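Local coordinates for protein BauA (Acinetobacter baumannii, PDB 6HCP) that serves as the outer-membrane receptor for ferric preacinetobactin, and probably imports the siderophore-bound iron as a TonB-dependent transporter, at residues 77-82 / 100-105; 329-334 / 392-397; 442-447 / 462-467. One frame throughout, in Å; residues are numbered along the deposited sequence.

Contact 1: 77-82 / 100-105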
loop_
_atom_site.group_PDB
_atom_site.type_symbol
_atom_site.label_atom_id
_atom_site.label_comp_id
_atom_site.label_asym_id
_atom_site.label_seq_id
_atom_site.Cartn_x
_atom_site.Cartn_y
_atom_site.Cartn_z
ATOM N N ALA A 77 -7.009 -16.351 12.452
ATOM C CA ALA A 77 -6.095 -17.439 12.147
ATOM C C ALA A 77 -6.805 -18.507 11.310
ATOM O O ALA A 77 -7.897 -18.990 11.656
ATOM C CB ALA A 77 -5.549 -18.015 13.436
ATOM N N LYS A 78 -6.154 -18.892 10.218
ATOM C CA LYS A 78 -6.684 -19.833 9.251
ATOM C C LYS A 78 -6.090 -21.236 9.480
ATOM O O LYS A 78 -6.529 -22.206 8.877
ATOM C CB LYS A 78 -6.354 -19.329 7.846
ATOM C CG LYS A 78 -6.903 -17.947 7.490
ATOM C CD LYS A 78 -8.359 -17.965 7.046
ATOM C CE LYS A 78 -8.933 -16.597 6.693
ATOM N NZ LYS A 78 -9.114 -15.752 7.899
ATOM N N ASP A 79 -5.019 -21.318 10.280
ATOM C CA ASP A 79 -4.369 -22.589 10.580
ATOM C C ASP A 79 -3.612 -22.447 11.901
ATOM O O ASP A 79 -3.661 -21.403 12.538
ATOM C CB ASP A 79 -3.490 -23.052 9.413
ATOM C CG ASP A 79 -2.288 -22.170 9.110
ATOM O OD1 ASP A 79 -1.866 -21.428 10.005
ATOM O OD2 ASP A 79 -1.824 -22.193 7.947
ATOM N N ILE A 80 -3.043 -23.555 12.392
ATOM C CA ILE A 80 -2.464 -23.566 13.715
ATOM C C ILE A 80 -1.203 -22.694 13.747
ATOM O O ILE A 80 -0.948 -22.014 14.734
ATOM C CB ILE A 80 -2.183 -25.007 14.177
ATOM C CG1 ILE A 80 -3.486 -25.801 14.296
ATOM C CG2 ILE A 80 -1.415 -24.977 15.481
ATOM C CD1 ILE A 80 -4.530 -25.141 15.182
ATOM N N THR A 81 -0.472 -22.660 12.626
ATOM C CA THR A 81 0.756 -21.842 12.521
ATOM C C THR A 81 0.445 -20.375 12.849
ATOM O O THR A 81 1.204 -19.704 13.540
ATOM C CB THR A 81 1.370 -21.942 11.118
ATOM O OG1 THR A 81 1.683 -23.313 10.862
ATOM C CG2 THR A 81 2.620 -21.101 10.982
ATOM N N GLU A 82 -0.675 -19.883 12.312
ATOM C CA GLU A 82 -1.086 -18.477 12.460
ATOM C C GLU A 82 -1.495 -18.180 13.902
ATOM O O GLU A 82 -1.575 -17.015 14.276
ATOM C CB GLU A 82 -2.232 -18.157 11.499
ATOM C CG GLU A 82 -1.757 -18.080 10.064
ATOM C CD GLU A 82 -2.804 -17.716 9.026
ATOM O OE1 GLU A 82 -3.913 -17.288 9.404
ATOM O OE2 GLU A 82 -2.478 -17.821 7.840
ATOM N N TRP A 100 1.361 -27.568 0.829
ATOM C CA TRP A 100 0.626 -28.823 0.964
ATOM C C TRP A 100 0.469 -29.241 2.432
ATOM O O TRP A 100 -0.307 -30.143 2.743
ATOM C CB TRP A 100 1.282 -29.908 0.111
ATOM C CG TRP A 100 2.759 -30.036 0.305
ATOM C CD1 TRP A 100 3.749 -29.466 -0.439
ATOM C CD2 TRP A 100 3.420 -30.836 1.301
ATOM N NE1 TRP A 100 4.976 -29.837 0.037
ATOM C CE2 TRP A 100 4.803 -30.743 1.048
ATOM C CE3 TRP A 100 2.973 -31.693 2.312
ATOM C CZ2 TRP A 100 5.746 -31.362 1.863
ATOM C CZ3 TRP A 100 3.910 -32.309 3.120
ATOM C CH2 TRP A 100 5.277 -32.122 2.913
ATOM N N SER A 101 1.180 -28.574 3.341
ATOM C CA SER A 101 0.981 -28.744 4.777
ATOM C C SER A 101 1.435 -27.477 5.484
ATOM O O SER A 101 2.167 -26.674 4.907
ATOM C CB SER A 101 1.723 -29.943 5.345
ATOM O OG SER A 101 3.102 -29.644 5.560
ATOM N N GLU A 102 1.102 -27.382 6.772
ATOM C CA GLU A 102 1.745 -26.402 7.657
ATOM C C GLU A 102 3.187 -26.860 7.894
ATOM O O GLU A 102 3.542 -28.025 7.663
ATOM C CB GLU A 102 1.028 -26.288 9.006
ATOM C CG GLU A 102 -0.451 -25.929 8.904
ATOM C CD GLU A 102 -1.090 -25.577 10.236
ATOM O OE1 GLU A 102 -0.471 -24.779 10.959
ATOM O OE2 GLU A 102 -2.220 -26.090 10.550
ATOM N N ASN A 103 4.032 -25.912 8.277
ATOM C CA ASN A 103 5.439 -26.220 8.515
ATOM C C ASN A 103 5.976 -25.303 9.604
ATOM O O ASN A 103 6.083 -24.094 9.409
ATOM C CB ASN A 103 6.287 -26.069 7.258
ATOM C CG ASN A 103 7.729 -26.504 7.484
ATOM O OD1 ASN A 103 7.965 -27.525 8.117
ATOM N ND2 ASN A 103 8.692 -25.721 7.026
ATOM N N TYR A 104 6.286 -25.867 10.773
ATOM C CA TYR A 104 6.888 -25.083 11.841
ATOM C C TYR A 104 7.898 -25.924 12.644
ATOM O O TYR A 104 7.880 -27.142 12.636
ATOM C CB TYR A 104 5.824 -24.499 12.777
ATOM C CG TYR A 104 4.808 -25.484 13.290
ATOM C CD1 TYR A 104 5.017 -26.203 14.455
ATOM C CD2 TYR A 104 3.599 -25.663 12.641
ATOM C CE1 TYR A 104 4.122 -27.173 14.878
ATOM C CE2 TYR A 104 2.673 -26.595 13.084
ATOM C CZ TYR A 104 2.931 -27.359 14.202
ATOM O OH TYR A 104 2.016 -28.301 14.614
ATOM N N TYR A 105 8.861 -25.207 13.215
ATOM C CA TYR A 105 9.868 -25.706 14.110
ATOM C C TYR A 105 9.595 -25.143 15.508
ATOM O O TYR A 105 9.176 -23.987 15.645
ATOM C CB TYR A 105 11.258 -25.262 13.656
ATOM C CG TYR A 105 11.699 -25.784 12.317
ATOM C CD1 TYR A 105 11.243 -25.210 11.142
ATOM C CD2 TYR A 105 12.718 -26.716 12.227
ATOM C CE1 TYR A 105 11.674 -25.655 9.906
ATOM C CE2 TYR A 105 13.106 -27.233 11.001
ATOM C CZ TYR A 105 12.631 -26.660 9.838
ATOM O OH TYR A 105 13.066 -27.131 8.643
HETATM O O HOH W 1 2.678 -23.315 8.222
#
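Thr81 and Glu102 have the nearest CA atoms across the two segments, 6.7 Å apart, where the turn leading into the short helix 81-84 faces the irregular segment 100-105. Both segments belong to the plug domain of the TonB-dependent receptor fold, and together they illustrate how one carboxylate can fasten a distant loop to the beginning of a helix. Glu102 sends an extended side chain across the gap, its CG beside the backbone N and anti to the carbonyl carbon (chi1 -57°). Its OE1 is gripped twice by a single residue: Thr81 N donates at 2.7 Å on the syn side, somewhat out of the carboxylate plane, while Thr81 OG1 donates at 2.6 Å to the anti lone pair. The other oxygen, OE2, receives a weak bond from Ile80 N and a further one from Thr130 N, so both carboxylate oxygens have N-H donors. Asp79 lies against it, the two carboxylate planes only 12° apart and stacked, with Asp79 OD1 3.8 Å from Glu102 OE1. Two like charges so close would be expected to disfavour full ionisation of both, although the surrounding N-H donors should offset this. Asp79 OD1 is meanwhile occupied by a capping bond from Glu82 N, 3.0 Å long. The side chains of Ile80 and Tyr104 both touch Val161 of strand 159-165. A water completes the junction, donating to Thr81 OG1 at 2.8 Å and accepting from Asn103 N at 2.9 Å.

Contact 2: 329-334 / 392-397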
loop_
_atom_site.group_PDB
_atom_site.type_symbol
_atom_site.label_atom_id
_atom_site.label_comp_id
_atom_site.label_asym_id
_atom_site.label_seq_id
_atom_site.Cartn_x
_atom_site.Cartn_y
_atom_site.Cartn_z
ATOM N N THR A 329 19.686 -16.457 -14.557
ATOM C CA THR A 329 18.689 -15.665 -15.286
ATOM C C THR A 329 17.275 -15.979 -14.777
ATOM O O THR A 329 16.312 -15.330 -15.196
ATOM C CB THR A 329 18.742 -15.907 -16.802
ATOM O OG1 THR A 329 18.403 -17.277 -17.048
ATOM C CG2 THR A 329 20.087 -15.592 -17.416
ATOM N N GLY A 330 17.123 -17.079 -14.030
ATOM C CA GLY A 330 15.842 -17.455 -13.450
ATOM C C GLY A 330 15.205 -18.683 -14.081
ATOM O O GLY A 330 14.093 -19.051 -13.711
ATOM N N THR A 331 15.923 -19.366 -14.977
ATOM C CA THR A 331 15.400 -20.577 -15.611
ATOM C C THR A 331 15.021 -21.616 -14.538
ATOM O O THR A 331 15.787 -21.881 -13.616
ATOM C CB THR A 331 16.403 -21.162 -16.614
ATOM O OG1 THR A 331 16.785 -20.112 -17.512
ATOM C CG2 THR A 331 15.811 -22.334 -17.374
ATOM N N LEU A 332 13.823 -22.173 -14.679
ATOM C CA LEU A 332 13.252 -23.154 -13.761
ATOM C C LEU A 332 12.838 -24.401 -14.548
ATOM O O LEU A 332 12.165 -24.314 -15.560
ATOM C CB LEU A 332 12.047 -22.552 -13.035
ATOM C CG LEU A 332 11.470 -23.393 -11.898
ATOM C CD1 LEU A 332 12.407 -23.386 -10.707
ATOM C CD2 LEU A 332 10.091 -22.905 -11.486
ATOM N N SER A 333 13.284 -25.562 -14.069
ATOM C CA SER A 333 12.950 -26.857 -14.645
ATOM C C SER A 333 12.138 -27.643 -13.615
ATOM O O SER A 333 12.648 -27.945 -12.530
ATOM C CB SER A 333 14.218 -27.599 -15.039
ATOM O OG SER A 333 13.900 -28.869 -15.576
ATOM N N SER A 334 10.882 -27.946 -13.951
ATOM C CA SER A 334 9.974 -28.587 -13.030
ATOM C C SER A 334 9.608 -29.982 -13.552
ATOM O O SER A 334 8.966 -30.145 -14.588
ATOM C CB SER A 334 8.746 -27.726 -12.761
ATOM O OG SER A 334 9.101 -26.432 -12.270
ATOM N N ILE A 392 9.726 -26.202 -18.545
ATOM C CA ILE A 392 10.758 -25.183 -18.445
ATOM C C ILE A 392 10.078 -23.820 -18.402
ATOM O O ILE A 392 9.302 -23.499 -19.297
ATOM C CB ILE A 392 11.765 -25.247 -19.609
ATOM C CG1 ILE A 392 12.351 -26.647 -19.810
ATOM C CG2 ILE A 392 12.855 -24.197 -19.430
ATOM C CD1 ILE A 392 13.084 -27.190 -18.612
ATOM N N THR A 393 10.296 -23.088 -17.307
ATOM C CA THR A 393 9.740 -21.754 -17.144
ATOM C C THR A 393 10.873 -20.829 -16.706
ATOM O O THR A 393 12.063 -21.223 -16.668
ATOM C CB THR A 393 8.568 -21.734 -16.152
ATOM O OG1 THR A 393 9.035 -22.131 -14.854
ATOM C CG2 THR A 393 7.430 -22.633 -16.564
ATOM N N ASN A 394 10.503 -19.622 -16.297
ATOM C CA ASN A 394 11.449 -18.703 -15.674
ATOM C C ASN A 394 10.754 -18.103 -14.449
ATOM O O ASN A 394 9.592 -17.699 -14.544
ATOM C CB ASN A 394 11.924 -17.653 -16.693
ATOM C CG ASN A 394 12.975 -16.721 -16.144
ATOM O OD1 ASN A 394 12.718 -15.938 -15.224
ATOM N ND2 ASN A 394 14.191 -16.836 -16.660
ATOM N N ILE A 395 11.466 -18.013 -13.318
ATOM C CA ILE A 395 10.832 -17.584 -12.071
ATOM C C ILE A 395 10.341 -16.133 -12.173
ATOM O O ILE A 395 9.481 -15.740 -11.391
ATOM C CB ILE A 395 11.741 -17.756 -10.840
ATOM C CG1 ILE A 395 12.940 -16.810 -10.863
ATOM C CG2 ILE A 395 12.168 -19.214 -10.694
ATOM C CD1 ILE A 395 13.805 -16.892 -9.631
ATOM N N TYR A 396 10.943 -15.335 -13.054
ATOM C CA TYR A 396 10.552 -13.945 -13.181
ATOM C C TYR A 396 9.485 -13.736 -14.264
ATOM O O TYR A 396 9.066 -12.597 -14.481
ATOM C CB TYR A 396 11.780 -13.085 -13.480
ATOM C CG TYR A 396 12.870 -13.200 -12.444
ATOM C CD1 TYR A 396 12.667 -12.761 -11.148
ATOM C CD2 TYR A 396 14.082 -13.786 -12.750
ATOM C CE1 TYR A 396 13.634 -12.923 -10.174
ATOM C CE2 TYR A 396 15.083 -13.910 -11.796
ATOM C CZ TYR A 396 14.847 -13.506 -10.499
ATOM O OH TYR A 396 15.839 -13.611 -9.561
ATOM N N ASP A 397 9.081 -14.784 -14.985
ATOM C CA ASP A 397 8.054 -14.635 -16.043
ATOM C C ASP A 397 6.708 -14.372 -15.386
ATOM O O ASP A 397 6.210 -15.187 -14.600
ATOM C CB ASP A 397 8.012 -15.852 -16.972
ATOM C CG ASP A 397 7.202 -15.724 -18.265
ATOM O OD1 ASP A 397 6.415 -14.771 -18.425
ATOM O OD2 ASP A 397 7.276 -16.659 -19.070
HETATM O O HOH W 2 14.834 -18.682 -18.664
HETATM O O HOH W 3 9.370 -24.869 -14.436
#
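The ring of Tyr396 meets Thr329 at its edge, where the carbonyl O of Thr329 lies in the ring plane, 3.7 Å from CD2; one face is covered by CG1 of Ile395, which stands 3.6 Å above the ring centre. The amide of Asn394 shares that carbonyl: ND2 donates to Thr329 O at 3.0 Å, nearly straight (167°), with the acceptor in the amide plane but the donor above the plane of the carbonyl. Its OD1 accepts from Tyr396 N, an Asx turn set within the type I turn from Asn394 to Asp397. Both ends of the amide are thereby fixed, and its rotation with them. Gly330, without a side chain, lets Tyr396 CE2 come to 4.0 Å from its CA. Ahead of the turn, strand 392-394 pairs antiparallel with 331-334, Leu332 and Thr393 exchanging two N-H...O bonds, while a water joins Ser334 OG to Thr393 OG1. Strand 331-358 is thus flanked here by strand 391-394, and also by strand 320-325, through backbone bonding of Ser333 with Thr324. Tyr396 OH hydrogen-bonds Lys268 O in a neighbouring loop, and the Tyr396 side chain packs on Pro398 of the second subunit.

Contact 3: 442-447 / 462-467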
loop_
_atom_site.group_PDB
_atom_site.type_symbol
_atom_site.label_atom_id
_atom_site.label_comp_id
_atom_site.label_asym_id
_atom_site.label_seq_id
_atom_site.Cartn_x
_atom_site.Cartn_y
_atom_site.Cartn_z
ATOM N N LEU A 442 9.064 -42.685 34.450
ATOM C CA LEU A 442 9.602 -43.340 33.288
ATOM C C LEU A 442 8.469 -43.853 32.411
ATOM O O LEU A 442 7.337 -43.995 32.859
ATOM C CB LEU A 442 10.554 -44.450 33.739
ATOM C CG LEU A 442 9.920 -45.714 34.288
ATOM C CD1 LEU A 442 9.364 -46.581 33.172
ATOM C CD2 LEU A 442 10.962 -46.493 35.086
ATOM N N ARG A 443 8.809 -44.088 31.131
ATOM C CA ARG A 443 7.903 -44.658 30.177
ATOM C C ARG A 443 8.651 -45.691 29.324
ATOM O O ARG A 443 9.774 -45.483 28.920
ATOM C CB ARG A 443 7.276 -43.566 29.309
ATOM C CG ARG A 443 6.351 -44.086 28.223
ATOM C CD ARG A 443 5.620 -42.982 27.450
ATOM N NE ARG A 443 4.845 -42.096 28.302
ATOM C CZ ARG A 443 3.733 -42.428 28.945
ATOM N NH1 ARG A 443 3.066 -43.522 28.590
ATOM N NH2 ARG A 443 3.299 -41.647 29.933
ATOM N N HIS A 444 7.977 -46.808 29.070
ATOM C CA HIS A 444 8.502 -47.849 28.223
ATOM C C HIS A 444 7.677 -47.828 26.941
ATOM O O HIS A 444 6.459 -47.907 26.979
ATOM C CB HIS A 444 8.440 -49.231 28.911
ATOM C CG HIS A 444 9.079 -50.318 28.106
ATOM N ND1 HIS A 444 10.450 -50.438 28.009
ATOM C CD2 HIS A 444 8.549 -51.330 27.379
ATOM C CE1 HIS A 444 10.737 -51.425 27.181
ATOM N NE2 HIS A 444 9.602 -52.019 26.823
ATOM N N GLN A 445 8.377 -47.675 25.818
ATOM C CA GLN A 445 7.770 -47.391 24.516
ATOM C C GLN A 445 8.144 -48.514 23.537
ATOM O O GLN A 445 9.314 -48.856 23.430
ATOM C CB GLN A 445 8.301 -46.057 23.991
ATOM C CG GLN A 445 7.771 -45.683 22.610
ATOM C CD GLN A 445 6.379 -45.115 22.697
ATOM O OE1 GLN A 445 6.109 -44.178 23.455
ATOM N NE2 GLN A 445 5.480 -45.679 21.921
ATOM N N THR A 446 7.158 -48.996 22.785
ATOM C CA THR A 446 7.387 -49.944 21.722
ATOM C C THR A 446 6.889 -49.373 20.388
ATOM O O THR A 446 5.893 -48.687 20.352
ATOM C CB THR A 446 6.735 -51.301 22.041
ATOM O OG1 THR A 446 7.255 -51.736 23.300
ATOM C CG2 THR A 446 7.060 -52.363 21.013
ATOM N N VAL A 447 7.495 -49.822 19.283
ATOM C CA VAL A 447 7.083 -49.413 17.939
ATOM C C VAL A 447 7.395 -50.537 16.947
ATOM O O VAL A 447 8.443 -51.195 17.032
ATOM C CB VAL A 447 7.780 -48.109 17.524
ATOM C CG1 VAL A 447 9.279 -48.246 17.539
ATOM C CG2 VAL A 447 7.307 -47.621 16.169
ATOM N N SER A 462 11.942 -51.446 21.215
ATOM C CA SER A 462 11.476 -50.791 22.440
ATOM C C SER A 462 12.591 -49.905 22.972
ATOM O O SER A 462 13.797 -50.158 22.734
ATOM C CB SER A 462 11.051 -51.800 23.501
ATOM O OG SER A 462 9.958 -52.569 23.041
ATOM N N ALA A 463 12.190 -48.963 23.828
ATOM C CA ALA A 463 13.101 -48.197 24.625
ATOM C C ALA A 463 12.403 -47.759 25.912
ATOM O O ALA A 463 11.177 -47.637 25.952
ATOM C CB ALA A 463 13.594 -47.006 23.848
ATOM N N THR A 464 13.223 -47.393 26.894
ATOM C CA THR A 464 12.744 -46.889 28.175
ATOM C C THR A 464 13.312 -45.490 28.385
ATOM O O THR A 464 14.511 -45.289 28.210
ATOM C CB THR A 464 13.163 -47.806 29.336
ATOM O OG1 THR A 464 12.742 -49.132 29.028
ATOM C CG2 THR A 464 12.546 -47.386 30.648
ATOM N N THR A 465 12.408 -44.532 28.677
ATOM C CA THR A 465 12.734 -43.136 28.726
ATOM C C THR A 465 12.386 -42.581 30.107
ATOM O O THR A 465 11.240 -42.613 30.529
ATOM C CB THR A 465 12.048 -42.379 27.576
ATOM O OG1 THR A 465 12.570 -41.057 27.591
ATOM C CG2 THR A 465 10.538 -42.365 27.645
ATOM N N PRO A 466 13.341 -41.948 30.799
ATOM C CA PRO A 466 13.045 -41.297 32.074
ATOM C C PRO A 466 12.762 -39.799 31.889
ATOM O O PRO A 466 13.120 -39.226 30.861
ATOM C CB PRO A 466 14.351 -41.496 32.845
ATOM C CG PRO A 466 15.414 -41.391 31.761
ATOM C CD PRO A 466 14.779 -41.968 30.508
ATOM N N GLY A 467 12.223 -39.175 32.938
ATOM C CA GLY A 467 12.143 -37.729 33.023
ATOM C C GLY A 467 12.193 -37.291 34.475
ATOM O O GLY A 467 11.764 -38.049 35.376
HETATM O O HOH W 4 9.583 -54.211 25.284
#
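Arg443 and Thr465, like Gln445 and Ala463, are hydrogen-bonded pairs of an antiparallel beta hairpin, strands 436-451 and 461-473 of the transmembrane barrel. The tight part is the backbone: Gln445 N donates to Ala463 O at 2.8 Å and an almost straight 171°, and Ser462 CA comes within 3.1 Å of Gln445 O in a CA-H...O contact. The face bearing Arg443, Gln445, Ala463 and Thr465 is largely buried and turns toward the plug. There CB of Arg443 packs on Thr465 CG2 at 3.9 Å, while the guanidinium leads off, its chain bent at chi3, to Leu147 O, Ser422, Asn368 and a cation-pi contact with Phe51. Thr465 OG1 bonds Glu486.

The opposite face, with Leu442, His444, Thr446, Ser462, Thr464 and Pro466, is looser and partly exposed; a bound C8E detergent touches Pro466, consistent with an outward-facing wall. Thr446, Ser462 and Thr464 give it hydroxyl groups beside His444. CG of His444 stands anti to the backbone N (chi1 -175°), and the ring leans over the neighbouring strand. Thr464 OG1 lies in the ring plane and hydrogen-bonds ND1 at 2.8 Å. Next to it, Thr446 OG1 and Ser462 OG are bonded directly at 2.8 Å. The two polar pairs are joined by one water, also in the imidazole plane, which lies 2.7 Å from His444 NE2 and 2.8 Å from Ser462 OG.

In the fold
From the N terminus the three contacts follow in series; none nests within or crosses another. Contact 1 closes a short loop inside the plug, near the centre of the chain. The chain then enters the barrel, where contact 2 closes a longer excursion that includes most of strand 331-358 and strand 361-381, bringing the short strand 391-394 back beside the start of strand 331-358. Contact 3, the simplest closure, pairs adjacent strands of one hairpin. Contacts 2 and 3 belong to distant parts of the wall, their centres about 49 Å apart. Contact 1 touches neither, its nearest atoms lying about 13 Å from contact 2 and 19 Å from contact 3, but Arg443 of contact 3 ties the wall to the plug.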